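Peroxide stress regulator PerR, FUR family (Streptococcus pyogenes, PDB 4LMY) probably senses peroxide stress as a dimeric, zinc-binding transcription factor of the Fur family and regulates its target genes by binding DNA. Local coordinates at residues 45-53 against 63-71; 99-107 against 138-147. All coordinates share one frame; numbering follows the deposited sequence.

Contact 1. Residues 45-53 against 63-71; sequences PSADKIYRD and LATVYNNLK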
ATOM      1  N   PRO B  45     -12.882  14.823 -10.790  1.00 35.67           N
ATOM      2  CA  PRO B  45     -13.891  15.870 -10.962  1.00 33.21           C
ATOM      3  C   PRO B  45     -13.366  17.103 -11.684  1.00 28.06           C
ATOM      4  O   PRO B  45     -12.185  17.439 -11.590  1.00 32.31           O
ATOM      5  CB  PRO B  45     -14.258  16.231  -9.520  1.00 34.10           C
ATOM      6  CG  PRO B  45     -13.023  15.947  -8.749  1.00 33.46           C
ATOM      7  CD  PRO B  45     -12.428  14.722  -9.392  1.00 36.88           C
ATOM      8  N   SER B  46     -14.258  17.764 -12.409  1.00 30.85           N
ATOM      9  CA  SER B  46     -13.958  19.057 -13.000  1.00 30.44           C
ATOM     10  C   SER B  46     -14.080  20.119 -11.916  1.00 31.59           C
ATOM     11  O   SER B  46     -14.546  19.835 -10.812  1.00 29.26           O
ATOM     12  CB  SER B  46     -14.948  19.360 -14.120  1.00 31.92           C
ATOM     13  OG  SER B  46     -16.259  19.473 -13.599  1.00 29.82           O
ATOM     14  N   ALA B  47     -13.668  21.341 -12.233  1.00 28.24           N
ATOM     15  CA  ALA B  47     -13.809  22.449 -11.297  1.00 25.31           C
ATOM     16  C   ALA B  47     -15.280  22.701 -10.989  1.00 25.80           C
ATOM     17  O   ALA B  47     -15.637  23.025  -9.856  1.00 28.03           O
ATOM     18  CB  ALA B  47     -13.162  23.704 -11.859  1.00 25.52           C
ATOM     19  N   ASP B  48     -16.130  22.544 -12.002  1.00 29.25           N
ATOM     20  CA  ASP B  48     -17.564  22.752 -11.834  1.00 28.85           C
ATOM     21  C   ASP B  48     -18.174  21.720 -10.893  1.00 30.21           C
ATOM     22  O   ASP B  48     -19.016  22.054 -10.061  1.00 30.41           O
ATOM     23  CB  ASP B  48     -18.288  22.710 -13.182  1.00 34.38           C
ATOM     24  CG  ASP B  48     -19.753  23.089 -13.067  1.00 36.06           C
ATOM     25  OD1 ASP B  48     -20.039  24.259 -12.733  1.00 46.53           O
ATOM     26  OD2 ASP B  48     -20.618  22.224 -13.315  1.00 41.15           O
ATOM     27  N   LYS B  49     -17.744  20.468 -11.033  1.00 30.42           N
ATOM     28  CA  LYS B  49     -18.237  19.384 -10.188  1.00 34.23           C
ATOM     29  C   LYS B  49     -17.906  19.636  -8.723  1.00 29.39           C
ATOM     30  O   LYS B  49     -18.769  19.506  -7.854  1.00 34.28           O
ATOM     31  CB  LYS B  49     -17.651  18.040 -10.623  1.00 36.19           C
ATOM     32  CG  LYS B  49     -18.009  16.890  -9.690  1.00 32.81           C
ATOM     33  CD  LYS B  49     -18.973  15.915 -10.340  1.00 42.42           C
ATOM     34  CE  LYS B  49     -19.466  14.877  -9.344  1.00 45.09           C
ATOM     35  NZ  LYS B  49     -20.669  15.334  -8.592  1.00 43.31           N
ATOM     36  N   ILE B  50     -16.652  19.993  -8.459  1.00 27.22           N
ATOM     37  CA  ILE B  50     -16.219  20.346  -7.112  1.00 27.79           C
ATOM     38  C   ILE B  50     -17.088  21.474  -6.571  1.00 27.36           C
ATOM     39  O   ILE B  50     -17.608  21.397  -5.457  1.00 27.23           O
ATOM     40  CB  ILE B  50     -14.751  20.811  -7.098  1.00 24.70           C
ATOM     41  CG1 ILE B  50     -13.827  19.721  -7.649  1.00 27.04           C
ATOM     42  CG2 ILE B  50     -14.336  21.218  -5.693  1.00 24.54           C
ATOM     43  CD1 ILE B  50     -12.399  20.180  -7.861  1.00 29.71           C
ATOM     44  N   TYR B  51     -17.246  22.514  -7.382  1.00 27.43           N
ATOM     45  CA  TYR B  51     -18.057  23.669  -7.026  1.00 25.98           C
ATOM     46  C   TYR B  51     -19.493  23.276  -6.684  1.00 29.51           C
ATOM     47  O   TYR B  51     -20.026  23.693  -5.659  1.00 29.14           O
ATOM     48  CB  TYR B  51     -18.032  24.691  -8.167  1.00 27.98           C
ATOM     49  CG  TYR B  51     -19.049  25.801  -8.039  1.00 28.35           C
ATOM     50  CD1 TYR B  51     -19.046  26.650  -6.942  1.00 30.52           C
ATOM     51  CD2 TYR B  51     -20.004  26.007  -9.026  1.00 36.94           C
ATOM     52  CE1 TYR B  51     -19.975  27.666  -6.822  1.00 32.12           C
ATOM     53  CE2 TYR B  51     -20.935  27.021  -8.917  1.00 38.44           C
ATOM     54  CZ  TYR B  51     -20.916  27.848  -7.812  1.00 38.10           C
ATOM     55  OH  TYR B  51     -21.841  28.860  -7.697  1.00 46.60           O
ATOM     56  N   ARG B  52     -20.109  22.465  -7.539  1.00 31.25           N
ATOM     57  CA  ARG B  52     -21.496  22.051  -7.333  1.00 36.51           C
ATOM     58  C   ARG B  52     -21.681  21.171  -6.096  1.00 37.57           C
ATOM     59  O   ARG B  52     -22.690  21.279  -5.398  1.00 41.49           O
ATOM     60  CB  ARG B  52     -22.046  21.342  -8.575  1.00 35.99           C
ATOM     61  CG  ARG B  52     -22.412  22.283  -9.715  1.00 43.18           C
ATOM     62  CD  ARG B  52     -23.103  21.550 -10.859  1.00 49.56           C
ATOM     63  NE  ARG B  52     -22.165  20.806 -11.698  1.00 54.49           N
ATOM     64  CZ  ARG B  52     -21.946  19.499 -11.602  1.00 53.95           C
ATOM     65  NH1 ARG B  52     -22.600  18.777 -10.702  1.00 53.99           N
ATOM     66  NH2 ARG B  52     -21.074  18.912 -12.410  1.00 57.52           N
ATOM     67  N   ASP B  53     -20.708  20.306  -5.826  1.00 36.57           N
ATOM     68  CA  ASP B  53     -20.807  19.375  -4.704  1.00 31.02           C
ATOM     69  C   ASP B  53     -20.607  20.043  -3.346  1.00 37.48           C
ATOM     70  O   ASP B  53     -21.206  19.631  -2.353  1.00 35.40           O
ATOM     71  CB  ASP B  53     -19.819  18.217  -4.867  1.00 36.68           C
ATOM     72  CG  ASP B  53     -20.274  17.203  -5.893  1.00 37.21           C
ATOM     73  OD1 ASP B  53     -21.449  17.266  -6.312  1.00 43.50           O
ATOM     74  OD2 ASP B  53     -19.461  16.336  -6.275  1.00 35.48           O
ATOM     75  N   LEU B  63     -17.023  29.617  -8.223  1.00 27.30           N
ATOM     76  CA  LEU B  63     -16.151  28.849  -9.102  1.00 22.19           C
ATOM     77  C   LEU B  63     -14.723  29.385  -9.002  1.00 21.48           C
ATOM     78  O   LEU B  63     -13.751  28.629  -9.059  1.00 22.49           O
ATOM     79  CB  LEU B  63     -16.651  28.928 -10.544  1.00 25.91           C
ATOM     80  CG  LEU B  63     -15.875  28.099 -11.560  1.00 21.86           C
ATOM     81  CD1 LEU B  63     -15.996  26.617 -11.200  1.00 26.04           C
ATOM     82  CD2 LEU B  63     -16.366  28.369 -12.973  1.00 28.74           C
ATOM     83  N   ALA B  64     -14.606  30.701  -8.848  1.00 24.15           N
ATOM     84  CA  ALA B  64     -13.305  31.340  -8.701  1.00 22.31           C
ATOM     85  C   ALA B  64     -12.568  30.807  -7.473  1.00 22.79           C
ATOM     86  O   ALA B  64     -11.356  30.606  -7.508  1.00 23.57           O
ATOM     87  CB  ALA B  64     -13.468  32.850  -8.613  1.00 23.74           C
ATOM     88  N   THR B  65     -13.314  30.570  -6.398  1.00 23.88           N
ATOM     89  CA  THR B  65     -12.744  30.017  -5.175  1.00 24.80           C
ATOM     90  C   THR B  65     -12.147  28.638  -5.437  1.00 22.71           C
ATOM     91  O   THR B  65     -11.043  28.332  -4.994  1.00 22.23           O
ATOM     92  CB  THR B  65     -13.804  29.907  -4.068  1.00 24.77           C
ATOM     93  OG1 THR B  65     -14.338  31.207  -3.788  1.00 33.06           O
ATOM     94  CG2 THR B  65     -13.196  29.330  -2.800  1.00 25.36           C
ATOM     95  N   VAL B  66     -12.887  27.815  -6.173  1.00 22.16           N
ATOM     96  CA  VAL B  66     -12.422  26.480  -6.529  1.00 20.27           C
ATOM     97  C   VAL B  66     -11.154  26.536  -7.384  1.00 22.61           C
ATOM     98  O   VAL B  66     -10.188  25.822  -7.114  1.00 23.30           O
ATOM     99  CB  VAL B  66     -13.524  25.671  -7.240  1.00 22.38           C
ATOM    100  CG1 VAL B  66     -12.994  24.318  -7.678  1.00 23.49           C
ATOM    101  CG2 VAL B  66     -14.734  25.506  -6.323  1.00 21.47           C
ATOM    102  N   TYR B  67     -11.157  27.393  -8.403  1.00 22.45           N
ATOM    103  CA  TYR B  67      -9.978  27.593  -9.245  1.00 23.95           C
ATOM    104  C   TYR B  67      -8.769  28.013  -8.411  1.00 24.72           C
ATOM    105  O   TYR B  67      -7.664  27.501  -8.600  1.00 28.12           O
ATOM    106  CB  TYR B  67     -10.256  28.662 -10.306  1.00 25.22           C
ATOM    107  CG  TYR B  67     -10.954  28.168 -11.554  1.00 26.70           C
ATOM    108  CD1 TYR B  67     -10.568  26.984 -12.173  1.00 34.71           C
ATOM    109  CD2 TYR B  67     -11.990  28.895 -12.124  1.00 29.95           C
ATOM    110  CE1 TYR B  67     -11.201  26.538 -13.322  1.00 34.03           C
ATOM    111  CE2 TYR B  67     -12.628  28.457 -13.270  1.00 33.05           C
ATOM    112  CZ  TYR B  67     -12.231  27.277 -13.864  1.00 35.58           C
ATOM    113  OH  TYR B  67     -12.866  26.841 -15.003  1.00 43.36           O
ATOM    114  N   ASN B  68      -8.990  28.947  -7.491  1.00 25.01           N
ATOM    115  CA  ASN B  68      -7.926  29.455  -6.631  1.00 27.66           C
ATOM    116  C   ASN B  68      -7.295  28.343  -5.803  1.00 28.57           C
ATOM    117  O   ASN B  68      -6.071  28.244  -5.701  1.00 29.29           O
ATOM    118  CB  ASN B  68      -8.449  30.552  -5.700  1.00 28.75           C
ATOM    119  CG  ASN B  68      -8.750  31.848  -6.431  1.00 34.96           C
ATOM    120  OD1 ASN B  68      -8.280  32.069  -7.547  1.00 36.30           O
ATOM    121  ND2 ASN B  68      -9.531  32.714  -5.799  1.00 36.65           N
ATOM    122  N   ASN B  69      -8.143  27.506  -5.218  1.00 25.41           N
ATOM    123  CA  ASN B  69      -7.672  26.407  -4.382  1.00 25.08           C
ATOM    124  C   ASN B  69      -6.975  25.314  -5.186  1.00 26.62           C
ATOM    125  O   ASN B  69      -5.959  24.770  -4.753  1.00 29.04           O
ATOM    126  CB  ASN B  69      -8.827  25.820  -3.571  1.00 22.17           C
ATOM    127  CG  ASN B  69      -9.133  26.627  -2.327  1.00 27.55           C
ATOM    128  OD1 ASN B  69      -8.575  26.373  -1.260  1.00 33.43           O
ATOM    129  ND2 ASN B  69     -10.023  27.607  -2.455  1.00 25.82           N
ATOM    130  N   LEU B  70      -7.525  24.994  -6.355  1.00 23.78           N
ATOM    131  CA  LEU B  70      -6.919  24.006  -7.243  1.00 26.70           C
ATOM    132  C   LEU B  70      -5.542  24.461  -7.716  1.00 28.92           C
ATOM    133  O   LEU B  70      -4.625  23.652  -7.846  1.00 30.46           O
ATOM    134  CB  LEU B  70      -7.824  23.732  -8.445  1.00 29.84           C
ATOM    135  CG  LEU B  70      -9.137  22.999  -8.158  1.00 31.06           C
ATOM    136  CD1 LEU B  70      -9.990  22.912  -9.411  1.00 27.87           C
ATOM    137  CD2 LEU B  70      -8.880  21.610  -7.585  1.00 33.60           C
ATOM    138  N   LYS B  71      -5.409  25.762  -7.962  1.00 31.15           N
ATOM    139  CA  LYS B  71      -4.143  26.352  -8.387  1.00 34.98           C
ATOM    140  C   LYS B  71      -3.046  26.112  -7.355  1.00 40.62           C
ATOM    141  O   LYS B  71      -1.925  25.741  -7.702  1.00 36.18           O
ATOM    142  CB  LYS B  71      -4.316  27.852  -8.635  1.00 35.81           C
ATOM    143  CG  LYS B  71      -3.017  28.620  -8.798  1.00 45.27           C
ATOM    144  CD  LYS B  71      -2.892  29.213 -10.190  1.00 53.02           C
ATOM    145  CE  LYS B  71      -2.288  30.608 -10.136  1.00 64.12           C
ATOM    146  NZ  LYS B  71      -0.996  30.630  -9.395  1.00 62.31           N
TER
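The methyl of Ala47 fits as a knob into a hole formed by Leu63, Val66, Tyr67 and Leu70 on the facing helix. Its closest neighbour there is the ring of Tyr67, whose CE1 lies 3.7 Å from Ala47 CB, the ring standing obliquely to the methyl. A side chain as small as alanine lets Val66 come near the backbone as well, with Val66 CG1 3.7 Å from Ala47 O. Val66 works with both branches: CG1, anti to the backbone N (chi1 177°), turns to Ala47 and to CG2 of Ile50, whereas Val66 CG2 packs 3.9 Å from Tyr51 CB. Further along, Ile50 and Leu70 reach toward each other tip to tip, Ile50 CD1 lying 3.8 Å from Leu70 CD2. At the other end the Tyr51 ring lays one face over the first turn of helix 63-71, where Leu63 N sits 3.8 Å from Tyr51 CE1, offset toward the rim.

Helices 47-53 and 63-71 cross at 119°, their axes 9.2 Å apart, and are joined by a short loop. The arrangement is consistent with the helix-turn-helix of a winged-helix DNA-binding domain, in which helix 63-71 would be the recognition helix.

Behind this apolar layer, Ser46 is the N-cap of helix 47-53, its OG accepting from Lys49 N at 3.1 Å. On the flank turned from helix 63-71, salt bridges join Arg52 to Asp48 and Lys49 to Asp53. Asn69 ND2 donates to Thr65 O one turn back, while its OD1 accepts from Arg31; Ile50 also packs on Tyr37 and Met38 of helix 29-40.

Contact 2. Residues 99-107 against 138-147; sequences HVNVVCEIC and VIAYGICPDC. With ZN (zinc ion), chain F; ZN (zinc ion), chain E.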
ATOM      1  N   HIS B  99       3.036  10.053   4.977  1.00 21.07           N
ATOM      2  CA  HIS B  99       4.218   9.563   5.672  1.00 21.84           C
ATOM      3  C   HIS B  99       3.832   8.529   6.714  1.00 21.17           C
ATOM      4  O   HIS B  99       2.975   8.774   7.560  1.00 24.25           O
ATOM      5  CB  HIS B  99       4.990  10.723   6.297  1.00 22.05           C
ATOM      6  CG  HIS B  99       5.430  11.744   5.297  1.00 22.78           C
ATOM      7  ND1 HIS B  99       6.694  11.758   4.754  1.00 25.16           N
ATOM      8  CD2 HIS B  99       4.756  12.765   4.714  1.00 25.24           C
ATOM      9  CE1 HIS B  99       6.789  12.755   3.891  1.00 29.43           C
ATOM     10  NE2 HIS B  99       5.625  13.379   3.846  1.00 22.13           N
ATOM     11  N   VAL B 100       4.480   7.371   6.634  1.00 18.70           N
ATOM     12  CA  VAL B 100       4.121   6.205   7.429  1.00 19.73           C
ATOM     13  C   VAL B 100       5.274   5.800   8.341  1.00 17.78           C
ATOM     14  O   VAL B 100       6.433   5.819   7.933  1.00 18.39           O
ATOM     15  CB  VAL B 100       3.770   5.015   6.504  1.00 19.79           C
ATOM     16  CG1 VAL B 100       3.382   3.774   7.309  1.00 19.99           C
ATOM     17  CG2 VAL B 100       2.662   5.407   5.535  1.00 25.25           C
ATOM     18  N   ASN B 101       4.957   5.433   9.578  1.00 20.58           N
ATOM     19  CA  ASN B 101       5.981   4.962  10.506  1.00 19.74           C
ATOM     20  C   ASN B 101       6.374   3.509  10.275  1.00 21.17           C
ATOM     21  O   ASN B 101       5.546   2.682   9.895  1.00 20.74           O
ATOM     22  CB  ASN B 101       5.513   5.120  11.950  1.00 20.07           C
ATOM     23  CG  ASN B 101       5.604   6.547  12.437  1.00 24.65           C
ATOM     24  OD1 ASN B 101       6.391   7.342  11.924  1.00 27.65           O
ATOM     25  ND2 ASN B 101       4.808   6.878  13.446  1.00 25.09           N
ATOM     26  N   VAL B 102       7.644   3.205  10.503  1.00 19.84           N
ATOM     27  CA  VAL B 102       8.072   1.820  10.626  1.00 19.03           C
ATOM     28  C   VAL B 102       8.668   1.647  12.020  1.00 18.52           C
ATOM     29  O   VAL B 102       9.556   2.399  12.427  1.00 24.15           O
ATOM     30  CB  VAL B 102       9.052   1.386   9.502  1.00 24.38           C
ATOM     31  CG1 VAL B 102      10.294   2.261   9.473  1.00 31.56           C
ATOM     32  CG2 VAL B 102       9.422  -0.081   9.661  1.00 21.75           C
ATOM     33  N   VAL B 103       8.147   0.680  12.766  1.00 20.96           N
ATOM     34  CA  VAL B 103       8.529   0.505  14.161  1.00 19.57           C
ATOM     35  C   VAL B 103       9.353  -0.761  14.341  1.00 21.96           C
ATOM     36  O   VAL B 103       8.996  -1.814  13.815  1.00 19.58           O
ATOM     37  CB  VAL B 103       7.281   0.419  15.070  1.00 22.79           C
ATOM     38  CG1 VAL B 103       7.691   0.320  16.527  1.00 21.74           C
ATOM     39  CG2 VAL B 103       6.371   1.624  14.841  1.00 25.27           C
ATOM     40  N   CYS B 104      10.457  -0.664  15.077  1.00 18.65           N
ATOM     41  CA  CYS B 104      11.294  -1.832  15.314  1.00 19.20           C
ATOM     42  C   CYS B 104      10.644  -2.763  16.326  1.00 20.31           C
ATOM     43  O   CYS B 104      10.325  -2.354  17.441  1.00 22.56           O
ATOM     44  CB  CYS B 104      12.698  -1.444  15.783  1.00 22.30           C
ATOM     45  SG  CYS B 104      13.797  -2.879  16.002  1.00 22.53           S
ATOM     46  N   GLU B 105      10.456  -4.016  15.924  1.00 20.81           N
ATOM     47  CA  GLU B 105       9.824  -5.018  16.771  1.00 24.69           C
ATOM     48  C   GLU B 105      10.641  -5.286  18.030  1.00 25.01           C
ATOM     49  O   GLU B 105      10.092  -5.655  19.066  1.00 28.75           O
ATOM     50  CB  GLU B 105       9.652  -6.324  15.995  1.00 26.59           C
ATOM     51  CG  GLU B 105       8.921  -6.182  14.673  1.00 27.27           C
ATOM     52  CD  GLU B 105       7.510  -6.722  14.727  1.00 33.18           C
ATOM     53  OE1 GLU B 105       7.064  -7.311  13.721  1.00 33.56           O
ATOM     54  OE2 GLU B 105       6.846  -6.556  15.771  1.00 35.88           O
ATOM     55  N   ILE B 106      11.953  -5.097  17.933  1.00 21.88           N
ATOM     56  CA  ILE B 106      12.860  -5.418  19.034  1.00 25.73           C
ATOM     57  C   ILE B 106      13.092  -4.268  20.020  1.00 28.78           C
ATOM     58  O   ILE B 106      12.984  -4.459  21.232  1.00 31.86           O
ATOM     59  CB  ILE B 106      14.219  -5.924  18.503  1.00 25.66           C
ATOM     60  CG1 ILE B 106      14.017  -7.190  17.662  1.00 23.58           C
ATOM     61  CG2 ILE B 106      15.181  -6.180  19.650  1.00 29.47           C
ATOM     62  CD1 ILE B 106      15.297  -7.762  17.081  1.00 21.94           C
ATOM     63  N   CYS B 107      13.410  -3.082  19.508  1.00 23.53           N
ATOM     64  CA  CYS B 107      13.780  -1.966  20.381  1.00 22.96           C
ATOM     65  C   CYS B 107      12.746  -0.844  20.420  1.00 26.44           C
ATOM     66  O   CYS B 107      12.803   0.023  21.291  1.00 26.80           O
ATOM     67  CB  CYS B 107      15.153  -1.403  19.998  1.00 25.61           C
ATOM     68  SG  CYS B 107      15.162  -0.413  18.485  1.00 25.96           S
ATOM     69  N   VAL B 138      -2.093   2.953   8.596  1.00 26.65           N
ATOM     70  CA  VAL B 138      -1.067   1.969   8.294  1.00 27.45           C
ATOM     71  C   VAL B 138       0.173   2.226   9.137  1.00 25.57           C
ATOM     72  O   VAL B 138       0.645   3.357   9.228  1.00 26.17           O
ATOM     73  CB  VAL B 138      -0.683   1.999   6.802  1.00 29.17           C
ATOM     74  CG1 VAL B 138       0.400   0.979   6.506  1.00 28.07           C
ATOM     75  CG2 VAL B 138      -1.901   1.740   5.933  1.00 32.97           C
ATOM     76  N   ILE B 139       0.668   1.172   9.776  1.00 25.83           N
ATOM     77  CA  ILE B 139       1.949   1.211  10.474  1.00 24.14           C
ATOM     78  C   ILE B 139       2.753  -0.009  10.057  1.00 30.34           C
ATOM     79  O   ILE B 139       2.243  -1.129  10.078  1.00 29.43           O
ATOM     80  CB  ILE B 139       1.774   1.186  12.000  1.00 29.57           C
ATOM     81  CG1 ILE B 139       0.920   2.366  12.466  1.00 32.51           C
ATOM     82  CG2 ILE B 139       3.131   1.198  12.698  1.00 29.84           C
ATOM     83  CD1 ILE B 139       0.729   2.419  13.963  1.00 34.57           C
ATOM     84  N   ALA B 140       4.006   0.203   9.671  1.00 22.47           N
ATOM     85  CA  ALA B 140       4.866  -0.910   9.297  1.00 21.32           C
ATOM     86  C   ALA B 140       5.707  -1.351  10.484  1.00 19.63           C
ATOM     87  O   ALA B 140       5.996  -0.562  11.382  1.00 22.92           O
ATOM     88  CB  ALA B 140       5.758  -0.526   8.129  1.00 19.00           C
ATOM     89  N   TYR B 141       6.082  -2.625  10.491  1.00 23.53           N
ATOM     90  CA  TYR B 141       6.953  -3.159  11.525  1.00 20.20           C
ATOM     91  C   TYR B 141       8.159  -3.824  10.886  1.00 22.73           C
ATOM     92  O   TYR B 141       8.084  -4.318   9.763  1.00 23.32           O
ATOM     93  CB  TYR B 141       6.193  -4.146  12.410  1.00 22.30           C
ATOM     94  CG  TYR B 141       5.079  -3.500  13.193  1.00 23.19           C
ATOM     95  CD1 TYR B 141       5.303  -2.989  14.465  1.00 28.86           C
ATOM     96  CD2 TYR B 141       3.803  -3.391  12.658  1.00 23.79           C
ATOM     97  CE1 TYR B 141       4.284  -2.388  15.183  1.00 33.49           C
ATOM     98  CE2 TYR B 141       2.780  -2.792  13.368  1.00 29.05           C
ATOM     99  CZ  TYR B 141       3.025  -2.294  14.630  1.00 31.29           C
ATOM    100  OH  TYR B 141       2.006  -1.698  15.338  1.00 37.82           O
ATOM    101  N   GLY B 142       9.278  -3.820  11.597  1.00 18.51           N
ATOM    102  CA  GLY B 142      10.490  -4.401  11.064  1.00 20.34           C
ATOM    103  C   GLY B 142      11.613  -4.427  12.073  1.00 18.40           C
ATOM    104  O   GLY B 142      11.398  -4.194  13.257  1.00 21.02           O
ATOM    105  N   ILE B 143      12.812  -4.728  11.594  1.00 19.46           N
ATOM    106  CA  ILE B 143      13.995  -4.716  12.438  1.00 18.75           C
ATOM    107  C   ILE B 143      14.891  -3.574  11.978  1.00 20.21           C
ATOM    108  O   ILE B 143      15.292  -3.524  10.815  1.00 20.66           O
ATOM    109  CB  ILE B 143      14.762  -6.045  12.340  1.00 20.55           C
ATOM    110  CG1 ILE B 143      13.809  -7.233  12.509  1.00 21.54           C
ATOM    111  CG2 ILE B 143      15.882  -6.099  13.373  1.00 25.17           C
ATOM    112  CD1 ILE B 143      13.125  -7.278  13.856  1.00 27.71           C
ATOM    113  N   CYS B 144      15.191  -2.652  12.886  1.00 22.24           N
ATOM    114  CA  CYS B 144      16.044  -1.509  12.562  1.00 21.60           C
ATOM    115  C   CYS B 144      17.477  -1.970  12.273  1.00 23.42           C
ATOM    116  O   CYS B 144      17.885  -3.040  12.727  1.00 21.75           O
ATOM    117  CB  CYS B 144      16.008  -0.470  13.694  1.00 19.62           C
ATOM    118  SG  CYS B 144      16.949  -0.911  15.193  1.00 23.42           S
ATOM    119  N   PRO B 145      18.234  -1.181  11.488  1.00 23.19           N
ATOM    120  CA  PRO B 145      19.620  -1.532  11.149  1.00 22.92           C
ATOM    121  C   PRO B 145      20.475  -1.894  12.370  1.00 23.59           C
ATOM    122  O   PRO B 145      21.253  -2.845  12.302  1.00 23.79           O
ATOM    123  CB  PRO B 145      20.141  -0.259  10.479  1.00 23.70           C
ATOM    124  CG  PRO B 145      18.925   0.315   9.818  1.00 24.04           C
ATOM    125  CD  PRO B 145      17.776   0.011  10.749  1.00 24.05           C
ATOM    126  N   ASP B 146      20.316  -1.166  13.470  1.00 26.21           N
ATOM    127  CA  ASP B 146      21.108  -1.431  14.668  1.00 25.48           C
ATOM    128  C   ASP B 146      20.780  -2.787  15.289  1.00 26.07           C
ATOM    129  O   ASP B 146      21.672  -3.492  15.760  1.00 28.71           O
ATOM    130  CB  ASP B 146      20.942  -0.311  15.701  1.00 29.89           C
ATOM    131  CG  ASP B 146      21.729   0.935  15.340  1.00 37.42           C
ATOM    132  OD1 ASP B 146      22.644   0.839  14.496  1.00 38.91           O
ATOM    133  OD2 ASP B 146      21.438   2.010  15.906  1.00 35.30           O
ATOM    134  N   CYS B 147      19.503  -3.155  15.280  1.00 23.53           N
ATOM    135  CA  CYS B 147      19.085  -4.434  15.845  1.00 26.27           C
ATOM    136  C   CYS B 147      19.458  -5.605  14.941  1.00 24.99           C
ATOM    137  O   CYS B 147      19.653  -6.722  15.415  1.00 27.46           O
ATOM    138  CB  CYS B 147      17.583  -4.442  16.142  1.00 22.72           C
ATOM    139  SG  CYS B 147      17.136  -3.615  17.689  1.00 25.54           S
TER
HETATM  140 ZN    ZN F 202      15.717  -1.931  16.794  1.00 23.66          ZN
HETATM  141 ZN    ZN E 201       5.312  15.319   2.992  1.00 27.31          ZN
HETATM  142  O   HOH W   1       2.161   5.315  10.476  1.00 25.52           O
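Four backbone hydrogen bonds join strand 99-104 and its turn to strand 140-143 in parallel register: Ala140 N to Asn101 O, Val103 N to Ala140 O (2.8 Å), Gly142 N to Val103 O and Glu105 N to Gly142 O. Where the strands diverge, a water bridges Asn101 N and Val138 O. Glu105 OE1 forms a salt bridge with Arg135 NE and a hydrogen bond with Thr134 OG1 of the second subunit.

Metal bonds lock the far end. Cys104, Cys107, Cys144 and Cys147 bind a zinc ion through SG at 2.3-2.4 Å, a Cys4 site built from two CxxC motifs, probably structural as in other Fur proteins. With SG anti to its own backbone N (chi1 -177°), Cys104 reaches both the zinc ion and Cys144 N, whose N-H it accepts almost straight (3.4 Å, 176°); Cys107 N donates to the same sulfur, which would help to stabilise its negative charge.

Apolar contacts fill both sheet faces. Small Ala140 leaves room for Val102 CG2, while Val103 meets Ile139 and the Tyr141 ring; beside the zinc, Ile106 CG1 packs 3.9 Å from Ile143 CD1.

At the other end of its strand, His99 binds a second zinc ion with His4, His6, His19 and His97. Strand 99-104 lies between 110-115 and 140-143, and residues 141-143 pair antiparallel with a strand of the second subunit, carrying the sheet across the dimer.

Overall arrangement
From the N terminus, the chain runs through helices 12-22 and 29-40 before contact 1 closes a short loop of eight residues between helices 47-54 and 63-75. After strands 79-82 and 91-94, the chain enters the dimerisation part, where contact 2 opens at strand 98-104. Its much longer loop takes in strand 110-115, helix 118-129 and strand 132-135 before strand 140-143 and the second cysteine pair return. The two contacts follow in series, neither nesting nor crossing, and lie on opposite sides of the chain's centre, their own centres 40 Å apart. The second zinc site ties the N-terminal region and helix 12-22 to the start of strand 98-104.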